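Local coordinates for protein Myo-inositol dehydrogenase (Corynebacterium glutamicum, PDB 3EUW) that probably oxidises myo-inositol with NAD+ as cofactor, as a tetrameric member of the Gfo/Idh/MocA oxidoreductase family, at residues A[57-71]-A[81-95]. Numbering follows the deposited sequence.
Sequences PDEVFARDDIDGIVI and LITRAVERGIPALCE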
loop_
_atom_site.group_PDB
_atom_site.type_symbol
_atom_site.label_atom_id
_atom_site.label_comp_id
_atom_site.label_asym_id
_atom_site.label_seq_id
_atom_site.Cartn_x
_atom_site.Cartn_y
_atom_site.Cartn_z
ATOM N N PRO A 57 43.668 -0.804 -24.573
ATOM C CA PRO A 57 42.686 -0.461 -25.606
ATOM C C PRO A 57 43.287 -0.656 -27.007
ATOM O O PRO A 57 42.569 -0.930 -27.970
ATOM C CB PRO A 57 42.336 1.000 -25.291
ATOM C CG PRO A 57 43.507 1.494 -24.493
ATOM C CD PRO A 57 43.866 0.316 -23.638
ATOM N N ASP A 58 44.608 -0.514 -27.109
ATOM C CA ASP A 58 45.304 -0.712 -28.381
ATOM C C ASP A 58 45.001 -2.111 -28.908
ATOM O O ASP A 58 44.778 -2.298 -30.100
ATOM C CB ASP A 58 46.818 -0.572 -28.197
ATOM C CG ASP A 58 47.306 0.847 -28.402
ATOM O OD1 ASP A 58 46.469 1.770 -28.494
ATOM O OD2 ASP A 58 48.539 1.038 -28.468
ATOM N N GLU A 59 45.000 -3.089 -28.007
ATOM C CA GLU A 59 44.721 -4.472 -28.371
ATOM C C GLU A 59 43.271 -4.649 -28.808
ATOM O O GLU A 59 42.966 -5.541 -29.591
ATOM C CB GLU A 59 45.040 -5.398 -27.199
ATOM C CG GLU A 59 46.494 -5.309 -26.757
ATOM C CD GLU A 59 46.765 -6.055 -25.465
ATOM O OE1 GLU A 59 46.716 -7.305 -25.471
ATOM O OE2 GLU A 59 47.019 -5.387 -24.442
ATOM N N VAL A 60 42.381 -3.802 -28.297
ATOM C CA VAL A 60 40.976 -3.860 -28.680
ATOM C C VAL A 60 40.830 -3.322 -30.101
ATOM O O VAL A 60 40.328 -3.997 -30.993
ATOM C CB VAL A 60 40.092 -2.978 -27.764
ATOM C CG1 VAL A 60 38.696 -2.852 -28.358
ATOM C CG2 VAL A 60 40.024 -3.568 -26.371
ATOM N N PHE A 61 41.277 -2.088 -30.290
ATOM C CA PHE A 61 41.189 -1.419 -31.576
ATOM C C PHE A 61 42.078 -2.024 -32.661
ATOM O O PHE A 61 42.109 -1.542 -33.796
ATOM C CB PHE A 61 41.482 0.067 -31.387
ATOM C CG PHE A 61 40.413 0.786 -30.619
ATOM C CD1 PHE A 61 39.125 0.891 -31.135
ATOM C CD2 PHE A 61 40.676 1.326 -29.366
ATOM C CE1 PHE A 61 38.109 1.522 -30.410
ATOM C CE2 PHE A 61 39.667 1.957 -28.638
ATOM C CZ PHE A 61 38.379 2.052 -29.163
ATOM N N ALA A 62 42.802 -3.078 -32.304
ATOM C CA ALA A 62 43.638 -3.762 -33.269
ATOM C C ALA A 62 42.704 -4.642 -34.089
ATOM O O ALA A 62 43.034 -5.018 -35.210
ATOM C CB ALA A 62 44.693 -4.620 -32.561
ATOM N N ARG A 63 41.533 -4.957 -33.529
ATOM C CA ARG A 63 40.548 -5.797 -34.217
ATOM C C ARG A 63 39.853 -4.980 -35.293
ATOM O O ARG A 63 39.912 -3.749 -35.278
ATOM C CB ARG A 63 39.486 -6.328 -33.237
ATOM C CG ARG A 63 40.030 -7.123 -32.053
ATOM C CD ARG A 63 38.899 -7.566 -31.115
ATOM N NE ARG A 63 37.982 -8.511 -31.748
ATOM C CZ ARG A 63 38.070 -9.832 -31.642
ATOM N NH1 ARG A 63 39.039 -10.376 -30.918
ATOM N NH2 ARG A 63 37.201 -10.616 -32.267
ATOM N N ASP A 64 39.188 -5.664 -36.223
ATOM C CA ASP A 64 38.476 -4.976 -37.296
ATOM C C ASP A 64 37.037 -5.463 -37.403
ATOM O O ASP A 64 36.366 -5.219 -38.401
ATOM C CB ASP A 64 39.210 -5.165 -38.641
ATOM C CG ASP A 64 39.190 -6.608 -39.145
ATOM O OD1 ASP A 64 38.865 -7.538 -38.379
ATOM O OD2 ASP A 64 39.520 -6.812 -40.330
ATOM N N ASP A 65 36.567 -6.133 -36.355
ATOM C CA ASP A 65 35.209 -6.678 -36.316
ATOM C C ASP A 65 34.311 -6.058 -35.241
ATOM O O ASP A 65 33.192 -6.515 -35.041
ATOM C CB ASP A 65 35.276 -8.181 -36.065
ATOM C CG ASP A 65 35.846 -8.509 -34.694
ATOM O OD1 ASP A 65 36.626 -7.696 -34.173
ATOM O OD2 ASP A 65 35.531 -9.576 -34.141
ATOM N N ILE A 66 34.793 -5.035 -34.544
ATOM C CA ILE A 66 34.002 -4.410 -33.484
ATOM C C ILE A 66 32.834 -3.573 -33.993
ATOM O O ILE A 66 33.036 -2.526 -34.606
ATOM C CB ILE A 66 34.869 -3.501 -32.590
ATOM C CG1 ILE A 66 36.144 -4.233 -32.183
ATOM C CG2 ILE A 66 34.088 -3.109 -31.340
ATOM C CD1 ILE A 66 35.898 -5.561 -31.504
ATOM N N ASP A 67 31.614 -4.034 -33.714
ATOM C CA ASP A 67 30.398 -3.323 -34.127
ATOM C C ASP A 67 29.999 -2.262 -33.104
ATOM O O ASP A 67 29.347 -1.275 -33.435
ATOM C CB ASP A 67 29.225 -4.293 -34.268
ATOM C CG ASP A 67 29.321 -5.153 -35.500
ATOM O OD1 ASP A 67 29.417 -4.601 -36.612
ATOM O OD2 ASP A 67 29.291 -6.387 -35.350
ATOM N N GLY A 68 30.380 -2.485 -31.854
ATOM C CA GLY A 68 30.027 -1.542 -30.814
ATOM C C GLY A 68 30.847 -1.695 -29.554
ATOM O O GLY A 68 31.329 -2.781 -29.231
ATOM N N ILE A 69 30.993 -0.591 -28.838
ATOM C CA ILE A 69 31.763 -0.582 -27.604
ATOM C C ILE A 69 30.965 -0.114 -26.387
ATOM O O ILE A 69 30.119 0.766 -26.493
ATOM C CB ILE A 69 32.988 0.313 -27.781
ATOM C CG1 ILE A 69 34.021 -0.432 -28.622
ATOM C CG2 ILE A 69 33.529 0.758 -26.444
ATOM C CD1 ILE A 69 35.231 0.394 -28.968
ATOM N N VAL A 70 31.239 -0.731 -25.242
ATOM C CA VAL A 70 30.605 -0.378 -23.977
ATOM C C VAL A 70 31.724 0.077 -23.043
ATOM O O VAL A 70 32.679 -0.663 -22.795
ATOM C CB VAL A 70 29.882 -1.579 -23.347
ATOM C CG1 VAL A 70 29.347 -1.201 -21.967
ATOM C CG2 VAL A 70 28.744 -2.014 -24.240
ATOM N N ILE A 71 31.612 1.297 -22.533
ATOM C CA ILE A 71 32.645 1.837 -21.661
ATOM C C ILE A 71 32.255 1.815 -20.185
ATOM O O ILE A 71 31.547 2.704 -19.700
ATOM C CB ILE A 71 33.002 3.274 -22.083
ATOM C CG1 ILE A 71 33.462 3.278 -23.542
ATOM C CG2 ILE A 71 34.097 3.836 -21.183
ATOM C CD1 ILE A 71 33.770 4.656 -24.087
ATOM N N LEU A 81 38.462 6.810 -24.658
ATOM C CA LEU A 81 37.767 5.710 -25.319
ATOM C C LEU A 81 36.669 6.190 -26.279
ATOM O O LEU A 81 36.496 5.631 -27.366
ATOM C CB LEU A 81 37.191 4.756 -24.272
ATOM C CG LEU A 81 38.271 3.999 -23.490
ATOM C CD1 LEU A 81 37.647 3.204 -22.355
ATOM C CD2 LEU A 81 39.020 3.072 -24.435
ATOM N N ILE A 82 35.935 7.222 -25.884
ATOM C CA ILE A 82 34.894 7.746 -26.747
ATOM C C ILE A 82 35.512 8.215 -28.060
ATOM O O ILE A 82 35.042 7.857 -29.136
ATOM C CB ILE A 82 34.160 8.935 -26.082
ATOM C CG1 ILE A 82 33.214 8.410 -24.991
ATOM C CG2 ILE A 82 33.406 9.751 -27.140
ATOM C CD1 ILE A 82 32.510 9.500 -24.188
ATOM N N THR A 83 36.576 9.009 -27.954
ATOM C CA THR A 83 37.268 9.552 -29.112
ATOM C C THR A 83 37.799 8.461 -30.046
ATOM O O THR A 83 37.512 8.472 -31.240
ATOM C CB THR A 83 38.447 10.459 -28.673
ATOM O OG1 THR A 83 37.953 11.540 -27.868
ATOM C CG2 THR A 83 39.158 11.030 -29.884
ATOM N N ARG A 84 38.564 7.520 -29.507
ATOM C CA ARG A 84 39.117 6.441 -30.319
ATOM C C ARG A 84 38.041 5.659 -31.066
ATOM O O ARG A 84 38.174 5.376 -32.259
ATOM C CB ARG A 84 39.898 5.452 -29.458
ATOM C CG ARG A 84 41.087 6.023 -28.713
ATOM C CD ARG A 84 41.932 4.866 -28.205
ATOM N NE ARG A 84 43.034 5.266 -27.338
ATOM C CZ ARG A 84 44.068 4.480 -27.057
ATOM N NH1 ARG A 84 44.137 3.264 -27.586
ATOM N NH2 ARG A 84 45.023 4.903 -26.241
ATOM N N ALA A 85 36.981 5.298 -30.353
ATOM C CA ALA A 85 35.902 4.530 -30.954
ATOM C C ALA A 85 35.224 5.318 -32.065
ATOM O O ALA A 85 35.069 4.830 -33.183
ATOM C CB ALA A 85 34.886 4.139 -29.891
ATOM N N VAL A 86 34.826 6.542 -31.753
ATOM C CA VAL A 86 34.162 7.391 -32.729
ATOM C C VAL A 86 35.043 7.666 -33.955
ATOM O O VAL A 86 34.554 7.661 -35.082
ATOM C CB VAL A 86 33.722 8.728 -32.076
ATOM C CG1 VAL A 86 33.305 9.719 -33.136
ATOM C CG2 VAL A 86 32.563 8.480 -31.131
ATOM N N GLU A 87 36.337 7.892 -33.739
ATOM C CA GLU A 87 37.247 8.162 -34.852
ATOM C C GLU A 87 37.321 6.977 -35.808
ATOM O O GLU A 87 37.720 7.126 -36.965
ATOM C CB GLU A 87 38.647 8.505 -34.342
ATOM C CG GLU A 87 38.697 9.762 -33.484
ATOM C CD GLU A 87 40.114 10.229 -33.193
ATOM O OE1 GLU A 87 40.977 9.382 -32.866
ATOM O OE2 GLU A 87 40.358 11.452 -33.283
ATOM N N ARG A 88 36.949 5.798 -35.320
ATOM C CA ARG A 88 36.947 4.609 -36.161
ATOM C C ARG A 88 35.526 4.257 -36.578
ATOM O O ARG A 88 35.266 3.164 -37.076
ATOM C CB ARG A 88 37.598 3.424 -35.443
ATOM C CG ARG A 88 39.117 3.517 -35.383
ATOM C CD ARG A 88 39.739 2.153 -35.151
ATOM N NE ARG A 88 39.293 1.189 -36.153
ATOM C CZ ARG A 88 39.517 -0.118 -36.086
ATOM N NH1 ARG A 88 40.190 -0.625 -35.063
ATOM N NH2 ARG A 88 39.055 -0.924 -37.036
ATOM N N GLY A 89 34.608 5.198 -36.376
ATOM C CA GLY A 89 33.220 4.978 -36.743
ATOM C C GLY A 89 32.542 3.889 -35.934
ATOM O O GLY A 89 31.537 3.324 -36.355
ATOM N N ILE A 90 33.094 3.579 -34.769
ATOM C CA ILE A 90 32.504 2.553 -33.921
ATOM C C ILE A 90 31.632 3.201 -32.854
ATOM O O ILE A 90 32.106 4.022 -32.061
ATOM C CB ILE A 90 33.577 1.727 -33.210
ATOM C CG1 ILE A 90 34.572 1.168 -34.229
ATOM C CG2 ILE A 90 32.911 0.600 -32.419
ATOM C CD1 ILE A 90 35.781 0.490 -33.590
ATOM N N PRO A 91 30.339 2.851 -32.828
ATOM C CA PRO A 91 29.413 3.412 -31.841
ATOM C C PRO A 91 29.890 3.071 -30.429
ATOM O O PRO A 91 30.534 2.042 -30.214
ATOM C CB PRO A 91 28.088 2.728 -32.179
ATOM C CG PRO A 91 28.215 2.423 -33.645
ATOM C CD PRO A 91 29.637 1.930 -33.735
ATOM N N ALA A 92 29.575 3.929 -29.466
ATOM C CA ALA A 92 29.998 3.681 -28.097
ATOM C C ALA A 92 28.959 4.063 -27.051
ATOM O O ALA A 92 28.449 5.186 -27.047
ATOM C CB ALA A 92 31.292 4.422 -27.816
ATOM N N LEU A 93 28.654 3.110 -26.174
ATOM C CA LEU A 93 27.722 3.315 -25.075
ATOM C C LEU A 93 28.645 3.582 -23.891
ATOM O O LEU A 93 29.398 2.698 -23.473
ATOM C CB LEU A 93 26.877 2.058 -24.829
ATOM C CG LEU A 93 26.167 2.000 -23.468
ATOM C CD1 LEU A 93 25.235 3.203 -23.298
ATOM C CD2 LEU A 93 25.411 0.687 -23.354
ATOM N N CYS A 94 28.592 4.799 -23.365
ATOM C CA CYS A 94 29.473 5.180 -22.275
ATOM C C CYS A 94 28.781 5.501 -20.953
ATOM O O CYS A 94 27.803 6.250 -20.917
ATOM C CB CYS A 94 30.313 6.389 -22.713
ATOM S SG CYS A 94 31.601 6.878 -21.554
ATOM N N GLU A 95 29.296 4.929 -19.866
ATOM C CA GLU A 95 28.744 5.207 -18.543
ATOM C C GLU A 95 29.006 6.670 -18.280
ATOM O O GLU A 95 30.026 7.205 -18.707
ATOM C CB GLU A 95 29.452 4.402 -17.455
ATOM C CG GLU A 95 29.035 2.955 -17.355
ATOM C CD GLU A 95 27.583 2.807 -16.992
ATOM O OE1 GLU A 95 27.148 3.496 -16.047
ATOM O OE2 GLU A 95 26.883 2.000 -17.642
#
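Pro57 lays its CG over one face of the Arg84 guanidinium, 3.6 Å from NH1, and Asp58 OD1 accepts a hydrogen bond from that same NH1 at 2.9 Å, part of a salt bridge. The bond is bent, 135° at the hydrogen; Arg84, extended from CG to NE, also pairs with Asp80 through NE. Next comes Phe61, its CG anti to the carbonyl carbon (chi1 -69°), which sends the ring in towards helix 81-87. Phe61 CE2 lies 3.6 Å from Arg84 CB, while Leu81 CD2 and Ile90 CD1 sit at the ring's edge. Past the turn, Arg63 O accepts from Arg88 NH1 at 3.1 Å, in the guanidinium plane. Ile66 CG2 then meets Ile90 CG2, and Ile69 CD1 rests on Ala85 CB. Strand 68-71 runs parallel to 92-94, linked by four backbone bonds from Ile69 N to Pro91 O through Glu95 N to Ile71 O. At its end Ile71 presses CD1 onto Leu81 CB at a tight 3.4 Å. In this right-handed beta-alpha-beta crossover of the Rossmann domain, apolar groups fill the space between sheet and helix, while Arg84 and Arg88 bind helix 57-60 and the following turn to the C-terminal part of helix 81-87 and the residue after it, probably leaving their charges partly in solvent.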